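Long-range contact in folylpolyglutamate synthase (FolC) (PDB 6K8C), which probably adds glutamate to dihydropteroate to make dihydrofolate and then extends reduced folates into polyglutamates at the expense of ATP: residues H78-H83 / V140-L145. Numbering follows the deposited sequence.
Sequences HFTSPH and VLEAGL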
loop_
_atom_site.group_PDB
_atom_site.type_symbol
_atom_site.label_atom_id
_atom_site.label_comp_id
_atom_site.label_asym_id
_atom_site.label_seq_id
_atom_site.Cartn_x
_atom_site.Cartn_y
_atom_site.Cartn_z
ATOM N N HIS A 78 6.638 2.873 -9.233
ATOM C CA HIS A 78 5.591 2.269 -8.422
ATOM C C HIS A 78 4.919 3.366 -7.609
ATOM O O HIS A 78 5.553 3.985 -6.747
ATOM C CB HIS A 78 6.156 1.187 -7.505
ATOM C CG HIS A 78 5.111 0.442 -6.738
ATOM N ND1 HIS A 78 5.386 -0.245 -5.574
ATOM C CD2 HIS A 78 3.790 0.267 -6.975
ATOM C CE1 HIS A 78 4.281 -0.818 -5.132
ATOM N NE2 HIS A 78 3.298 -0.524 -5.963
ATOM N N PHE A 79 3.642 3.598 -7.885
ATOM C CA PHE A 79 2.854 4.651 -7.256
ATOM C C PHE A 79 1.946 4.017 -6.210
ATOM O O PHE A 79 1.104 3.187 -6.552
ATOM C CB PHE A 79 2.033 5.375 -8.322
ATOM C CG PHE A 79 1.068 6.393 -7.781
ATOM C CD1 PHE A 79 1.519 7.490 -7.071
ATOM C CD2 PHE A 79 -0.292 6.263 -8.023
ATOM C CE1 PHE A 79 0.629 8.434 -6.597
ATOM C CE2 PHE A 79 -1.189 7.203 -7.551
ATOM C CZ PHE A 79 -0.728 8.288 -6.841
ATOM N N THR A 80 2.111 4.404 -4.944
ATOM C CA THR A 80 1.348 3.816 -3.847
ATOM C C THR A 80 0.696 4.912 -3.015
ATOM O O THR A 80 0.982 6.098 -3.175
ATOM C CB THR A 80 2.233 2.951 -2.943
ATOM O OG1 THR A 80 3.255 3.769 -2.356
ATOM C CG2 THR A 80 2.877 1.837 -3.743
ATOM N N SER A 81 -0.193 4.504 -2.110
ATOM C CA SER A 81 -0.822 5.451 -1.199
ATOM C C SER A 81 -1.336 4.685 0.010
ATOM O O SER A 81 -1.634 3.492 -0.106
ATOM C CB SER A 81 -1.968 6.208 -1.887
ATOM O OG SER A 81 -3.070 5.354 -2.122
ATOM N N PRO A 82 -1.407 5.325 1.195
ATOM C CA PRO A 82 -0.900 6.678 1.423
ATOM C C PRO A 82 0.581 6.611 1.751
ATOM O O PRO A 82 1.280 5.788 1.174
ATOM C CB PRO A 82 -1.722 7.162 2.617
ATOM C CG PRO A 82 -1.939 5.914 3.422
ATOM C CD PRO A 82 -1.978 4.748 2.428
ATOM N N HIS A 83 1.059 7.444 2.666
ATOM C CA HIS A 83 2.450 7.379 3.081
ATOM C C HIS A 83 2.520 7.272 4.597
ATOM O O HIS A 83 1.562 7.579 5.310
ATOM C CB HIS A 83 3.248 8.592 2.578
ATOM C CG HIS A 83 2.773 9.905 3.116
ATOM N ND1 HIS A 83 1.936 10.740 2.407
ATOM C CD2 HIS A 83 3.043 10.543 4.280
ATOM C CE1 HIS A 83 1.697 11.828 3.119
ATOM N NE2 HIS A 83 2.359 11.733 4.259
ATOM N N VAL A 140 3.567 0.982 -12.393
ATOM C CA VAL A 140 2.755 0.148 -11.512
ATOM C C VAL A 140 1.937 1.100 -10.649
ATOM O O VAL A 140 2.477 1.782 -9.774
ATOM C CB VAL A 140 3.611 -0.804 -10.665
ATOM C CG1 VAL A 140 2.713 -1.733 -9.837
ATOM C CG2 VAL A 140 4.519 -1.648 -11.562
ATOM N N LEU A 141 0.634 1.140 -10.907
ATOM C CA LEU A 141 -0.258 2.200 -10.448
ATOM C C LEU A 141 -1.265 1.607 -9.472
ATOM O O LEU A 141 -2.173 0.873 -9.877
ATOM C CB LEU A 141 -0.965 2.833 -11.647
ATOM C CG LEU A 141 -1.543 4.244 -11.589
ATOM C CD1 LEU A 141 -0.441 5.279 -11.493
ATOM C CD2 LEU A 141 -2.392 4.475 -12.825
ATOM N N GLU A 142 -1.110 1.929 -8.195
ATOM C CA GLU A 142 -2.027 1.445 -7.171
ATOM C C GLU A 142 -3.268 2.324 -7.127
ATOM O O GLU A 142 -3.166 3.555 -7.069
ATOM C CB GLU A 142 -1.335 1.445 -5.812
ATOM C CG GLU A 142 -2.130 0.827 -4.685
ATOM C CD GLU A 142 -1.393 0.926 -3.368
ATOM O OE1 GLU A 142 -1.825 1.716 -2.503
ATOM O OE2 GLU A 142 -0.372 0.228 -3.205
ATOM N N ALA A 143 -4.438 1.696 -7.154
ATOM C CA ALA A 143 -5.679 2.451 -7.065
ATOM C C ALA A 143 -5.840 3.050 -5.673
ATOM O O ALA A 143 -5.382 2.491 -4.671
ATOM C CB ALA A 143 -6.876 1.557 -7.396
ATOM N N GLY A 144 -6.479 4.209 -5.620
ATOM C CA GLY A 144 -6.860 4.833 -4.370
ATOM C C GLY A 144 -8.214 4.350 -3.897
ATOM O O GLY A 144 -8.636 3.227 -4.188
ATOM N N LEU A 145 -8.918 5.222 -3.181
ATOM C CA LEU A 145 -10.196 4.875 -2.572
ATOM C C LEU A 145 -11.398 5.264 -3.425
ATOM O O LEU A 145 -12.536 5.064 -2.991
ATOM C CB LEU A 145 -10.314 5.532 -1.192
ATOM C CG LEU A 145 -9.169 5.259 -0.213
ATOM C CD1 LEU A 145 -9.398 5.996 1.099
ATOM C CD2 LEU A 145 -9.001 3.764 0.027
HETATM O O HOH W 1 0.710 -1.354 -5.079
HETATM O O HOH W 2 -1.759 4.923 -5.022
#
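Glu-142 extends the pairing where two parallel strands end and segment 78-83 continues as loop. Up to that point the pairing is regular: Phe-79 N donates to Val-140 O at 2.9 Å, almost straight along the carbonyl axis, and Glu-142 N returns a bond to Phe-79 O at 3.0 Å. From there the Glu-142 side chain takes over from the backbone. Its CB lies 3.1 Å from Phe-79 O; CG is anti to the backbone N (chi1 -174°), and the next torsion is also extended, so CD is carried along beside Thr-80 CA. The carboxylate then splits its work. OE1 accepts Ser-81 N at 3.3 Å, a long bond that arrives from above the carboxylate plane; OE1 also lies 3.0 Å from Ser-81 O, two acceptors with no hydrogen bond between them. OE2 passes Thr-80 CG2 at 3.7 Å and accepts a 2.7 Å bond from a water that also binds His-78 NE2, linking imidazole and carboxylate without direct contact. The same Thr-80 methyl sits over the rim of one face of the His-78 ring, whose edge meets Val-140 O, while its ND1 is held by Arg-63. On the opposite face of the sheet from His-78 and Val-140, Phe-79 CD2 comes within 3.6 Å of Leu-141 CD1, the two side chains lying side by side. Strands 76-79 and 138-142 are adjacent inside the mixed sheet of the Mur ligase middle domain, a P-loop NTPase relative: strand 48-53 flanks 138-142, antiparallel 91-93 flanks 76-79, helix 58-70 packs over His-78, Val-140 and Glu-142, and helix 121-132 covers Phe-79 and Ser-81.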